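Local coordinates for protein alkylpurine DNA glycosylase AlkC (Pseudomonas fluorescens, PDB 5VHV) that probably excises alkylated purine bases from DNA as a non-base-flipping glycosylase of base excision repair, at residues A[181-187]-A[219-225]; A[247-251]-A[347-351]. All coordinates share one frame; numbering follows the deposited sequence.

How the contacts relate
The two contacts follow one another along the chain, their centres 26 Å apart, with about 12 Å between nearest atoms. Contact 1 belongs to the helical part, where the loop between helices 175-181 and 187-201 meets the start of helix 220-229. Contact 2 marks the passage from helices to sheet: residues 247-251 lead from helix 239-244 to strand 253-265 and rest on the hairpin turn joining strands 339-347 and 350-359. The first thus joins parts of the helical array that helix 205-213 separates in sequence, and the second ties the array's exit to the C-terminal sheet; bound DNA is nearer contact 1, about 7 Å from its nearest atom, than contact 2, about 13 Å away.

Contact 1. Residues A[181-187]-A[219-225]; sequences LKADSSL and NPHTAWI
Thr222 holds OG1 anti to its own carbonyl carbon (chi1 -51°), which turns the hydroxyl to Lys182 O, while Ile225, with CG1 likewise anti to its carbonyl carbon and the chain then extended (chi2 177°), carries CD1 to the same carbonyl. The hydroxyl donates a 2.8 Å hydrogen bond from Thr222 OG1 to Lys182 O, arriving tilted 35° from the carbonyl plane. Ile225 CD1 lies 3.5 Å from Lys182 O, and Thr222 CA adds a CA-H...O contact, so the helix meets this oxygen with one hydroxyl and with carbon atoms of Thr222 and Ile225. A valine in place of Thr222 would remove the hydroxyl and would probably leave Lys182 O without its donor from helix 220-229. Ala183 CB packs against Thr222 OG1 and reaches 3.8 Å from Asn219 ND2. His221 brings CD2 to 3.6 Å from Asp184 O, a carbonyl that accepts a hydrogen bond from Arg190. Farther along, Leu187 CD1 sits over one face of the Trp224 ring, 4.3 Å from CZ2 and offset toward the rim.

Both segments are shaped by local polar bonds. Asp184 OD1 accepts from Ser186 N at 2.9 Å through its anti lone pair, forming an Asx turn, and Asp184 OD2 is salt-bridged to Arg147. Asn219 OD1 makes weak capping bonds to His221 N and Thr222 N. The arrangement is that of an interhelical loop, closed by an Asx turn, packed on the N-capped first turn of a later helix within the alpha-helical DNA alkylation repair domain.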
# COMPACT_ATOMS: atom_id res chain seq x y z
N LEU A 181 4.52 -16.71 -5.80
CA LEU A 181 4.99 -15.41 -6.28
C LEU A 181 6.24 -14.90 -5.55
O LEU A 181 6.70 -13.79 -5.85
CB LEU A 181 3.84 -14.39 -6.16
CG LEU A 181 2.55 -14.73 -6.92
CD1 LEU A 181 1.44 -13.68 -6.65
CD2 LEU A 181 2.79 -14.82 -8.42
N LYS A 182 6.82 -15.69 -4.63
CA LYS A 182 7.87 -15.20 -3.74
C LYS A 182 9.20 -14.98 -4.44
O LYS A 182 10.14 -14.47 -3.81
CB LYS A 182 8.10 -16.17 -2.58
CG LYS A 182 8.78 -17.48 -2.96
CD LYS A 182 8.86 -18.40 -1.75
CE LYS A 182 9.45 -19.76 -2.08
NZ LYS A 182 8.53 -20.56 -2.93
N ALA A 183 9.31 -15.37 -5.71
CA ALA A 183 10.49 -15.05 -6.51
C ALA A 183 10.07 -14.52 -7.88
O ALA A 183 10.77 -14.73 -8.87
CB ALA A 183 11.40 -16.27 -6.67
N ASP A 184 8.95 -13.81 -7.93
CA ASP A 184 8.40 -13.38 -9.21
C ASP A 184 9.36 -12.44 -9.92
O ASP A 184 10.02 -11.61 -9.28
CB ASP A 184 7.04 -12.71 -9.01
CG ASP A 184 6.20 -12.73 -10.27
OD1 ASP A 184 6.44 -11.88 -11.16
OD2 ASP A 184 5.33 -13.62 -10.38
N SER A 185 9.43 -12.57 -11.25
CA SER A 185 10.30 -11.72 -12.05
C SER A 185 9.78 -10.29 -12.18
O SER A 185 10.55 -9.41 -12.58
CB SER A 185 10.47 -12.34 -13.45
OG SER A 185 9.22 -12.43 -14.11
N SER A 186 8.52 -10.05 -11.84
CA SER A 186 7.89 -8.74 -11.99
C SER A 186 8.01 -7.94 -10.70
O SER A 186 7.52 -8.37 -9.65
CB SER A 186 6.41 -8.90 -12.35
OG SER A 186 5.66 -7.71 -12.09
N LEU A 187 8.60 -6.74 -10.78
CA LEU A 187 8.63 -5.86 -9.61
C LEU A 187 7.22 -5.52 -9.13
O LEU A 187 6.97 -5.44 -7.93
CB LEU A 187 9.38 -4.57 -9.97
CG LEU A 187 9.44 -3.51 -8.88
CD1 LEU A 187 10.08 -4.02 -7.60
CD2 LEU A 187 10.20 -2.28 -9.41
N ASN A 219 18.20 -15.60 -3.15
CA ASN A 219 17.52 -15.09 -4.33
C ASN A 219 17.20 -13.62 -4.12
O ASN A 219 16.42 -13.29 -3.22
CB ASN A 219 16.23 -15.87 -4.58
CG ASN A 219 15.53 -15.45 -5.86
OD1 ASN A 219 15.29 -14.27 -6.09
ND2 ASN A 219 15.22 -16.42 -6.71
N PRO A 220 17.76 -12.70 -4.92
CA PRO A 220 17.59 -11.27 -4.60
C PRO A 220 16.16 -10.78 -4.71
O PRO A 220 15.79 -9.83 -4.00
CB PRO A 220 18.51 -10.58 -5.62
CG PRO A 220 18.68 -11.56 -6.72
CD PRO A 220 18.61 -12.91 -6.10
N HIS A 221 15.33 -11.41 -5.55
CA HIS A 221 13.91 -11.05 -5.59
C HIS A 221 13.23 -11.40 -4.28
O HIS A 221 12.46 -10.60 -3.74
CB HIS A 221 13.24 -11.77 -6.76
CG HIS A 221 13.65 -11.27 -8.10
ND1 HIS A 221 14.21 -10.03 -8.28
CD2 HIS A 221 13.57 -11.83 -9.33
CE1 HIS A 221 14.47 -9.85 -9.57
NE2 HIS A 221 14.09 -10.93 -10.22
N THR A 222 13.50 -12.60 -3.77
CA THR A 222 12.91 -13.04 -2.51
C THR A 222 13.44 -12.22 -1.34
O THR A 222 12.68 -11.84 -0.45
CB THR A 222 13.20 -14.54 -2.34
OG1 THR A 222 12.80 -15.25 -3.52
CG2 THR A 222 12.45 -15.11 -1.12
N ALA A 223 14.75 -11.92 -1.34
CA ALA A 223 15.32 -11.06 -0.30
C ALA A 223 14.63 -9.70 -0.27
O ALA A 223 14.34 -9.15 0.80
CB ALA A 223 16.82 -10.89 -0.50
N TRP A 224 14.38 -9.12 -1.45
CA TRP A 224 13.74 -7.81 -1.50
C TRP A 224 12.32 -7.88 -0.94
O TRP A 224 11.91 -7.03 -0.13
CB TRP A 224 13.71 -7.29 -2.94
CG TRP A 224 13.16 -5.89 -3.07
CD1 TRP A 224 13.88 -4.73 -3.13
CD2 TRP A 224 11.77 -5.50 -3.15
NE1 TRP A 224 13.03 -3.64 -3.25
CE2 TRP A 224 11.73 -4.09 -3.25
CE3 TRP A 224 10.57 -6.21 -3.15
CZ2 TRP A 224 10.53 -3.38 -3.37
CZ3 TRP A 224 9.36 -5.50 -3.24
CH2 TRP A 224 9.36 -4.10 -3.34
N ILE A 225 11.58 -8.92 -1.32
CA ILE A 225 10.24 -9.11 -0.77
C ILE A 225 10.32 -9.22 0.75
O ILE A 225 9.51 -8.61 1.47
CB ILE A 225 9.56 -10.35 -1.38
CG1 ILE A 225 9.25 -10.11 -2.87
CG2 ILE A 225 8.29 -10.69 -0.63
CD1 ILE A 225 8.65 -11.31 -3.58

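Contact 2. Residues A[247-251]-A[347-351]; sequences AGAKA and VNGER
Asn348 makes the direct hydrogen bond between the segments: its ND2 donates to Ala249 O at 2.8 Å, almost straight (172°) and within 5° of the amide plane. Ala247 O lies over the face of this amide, 3.2 Å from Asn348 CG and not hydrogen-bonded to it, while OD1 comes near Ala247 CB. OD1 also accepts from Val288 N, which fixes the amide from its other end.

Water carries the remaining polar links. One molecule donates to both Gly248 O and Asn348 O. A second accepts from Ala251 N and donates to Val347 O and Glu350 OE1, and a third bridges that carboxylate oxygen to Ala251 O.

Apolar contact is tight where Ala251 CB meets Val347 CG1 at 3.5 Å. The side chains of Lys250 and Glu350 cross at about a right angle, with Lys250 CD 3.8 Å from Glu350 OE1; their opposite charges stop short of a salt bridge, NZ being 4.5 Å from OE2.

Val347 to Glu350 form a type I' turn linking antiparallel strands 339-347 and 350-359. Residues 247-251, the loop leading from helix 239-244 into strand 253-265, pass this hairpin end, while Val288 and Leu287 of strand 285-294 touch both segments.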
# COMPACT_ATOMS: atom_id res chain seq x y z
N ALA A 247 20.89 -8.08 10.86
CA ALA A 247 21.11 -7.03 11.84
C ALA A 247 20.43 -7.35 13.17
O ALA A 247 19.95 -6.45 13.88
CB ALA A 247 20.61 -5.69 11.28
N GLY A 248 20.39 -8.62 13.54
CA GLY A 248 19.74 -9.01 14.78
C GLY A 248 20.65 -8.97 16.00
O GLY A 248 20.16 -8.90 17.13
N ALA A 249 21.96 -8.99 15.80
CA ALA A 249 22.88 -8.96 16.93
C ALA A 249 22.91 -7.57 17.54
O ALA A 249 22.77 -6.56 16.85
CB ALA A 249 24.30 -9.36 16.49
N LYS A 250 23.12 -7.51 18.85
CA LYS A 250 23.30 -6.23 19.50
C LYS A 250 24.46 -5.49 18.84
O LYS A 250 25.49 -6.09 18.50
CB LYS A 250 23.55 -6.41 21.00
CG LYS A 250 22.35 -7.01 21.73
CD LYS A 250 21.96 -6.24 22.99
CE LYS A 250 22.48 -6.91 24.25
NZ LYS A 250 22.14 -6.12 25.47
N ALA A 251 24.28 -4.20 18.63
CA ALA A 251 25.30 -3.42 17.95
C ALA A 251 26.49 -3.22 18.86
O ALA A 251 26.33 -2.81 20.02
CB ALA A 251 24.73 -2.07 17.51
N VAL A 347 19.21 1.28 17.20
CA VAL A 347 20.24 0.57 16.44
C VAL A 347 20.03 -0.93 16.66
O VAL A 347 20.05 -1.41 17.80
CB VAL A 347 21.66 1.00 16.84
CG1 VAL A 347 22.69 0.29 15.94
CG2 VAL A 347 21.83 2.52 16.72
N ASN A 348 19.82 -1.66 15.56
CA ASN A 348 19.44 -3.06 15.60
C ASN A 348 18.38 -3.34 16.66
O ASN A 348 18.46 -4.33 17.38
CB ASN A 348 20.68 -3.93 15.82
CG ASN A 348 21.63 -3.89 14.65
OD1 ASN A 348 21.44 -3.11 13.71
ND2 ASN A 348 22.68 -4.72 14.69
N GLY A 349 17.38 -2.47 16.75
CA GLY A 349 16.24 -2.72 17.60
C GLY A 349 16.40 -2.25 19.03
O GLY A 349 15.46 -2.40 19.82
N GLU A 350 17.53 -1.67 19.38
CA GLU A 350 17.84 -1.27 20.74
C GLU A 350 17.90 0.25 20.82
O GLU A 350 18.51 0.89 19.96
CB GLU A 350 19.19 -1.88 21.18
CG GLU A 350 19.67 -1.46 22.56
CD GLU A 350 21.07 -2.00 22.88
OE1 GLU A 350 21.74 -2.55 21.97
OE2 GLU A 350 21.49 -1.88 24.05
N ARG A 351 17.29 0.82 21.86
CA ARG A 351 17.42 2.26 22.09
C ARG A 351 18.80 2.56 22.65
O ARG A 351 19.16 2.05 23.72
CB ARG A 351 16.34 2.72 23.06
CG ARG A 351 14.93 2.57 22.49
CD ARG A 351 13.86 3.19 23.37
NE ARG A 351 12.53 3.14 22.76
CZ ARG A 351 11.44 3.70 23.27
NH1 ARG A 351 11.50 4.38 24.42
NH2 ARG A 351 10.28 3.59 22.63
O HOH W 1 17.96 -7.16 17.48
O HOH W 2 21.89 -2.83 19.38
O HOH W 3 24.51 -1.98 21.65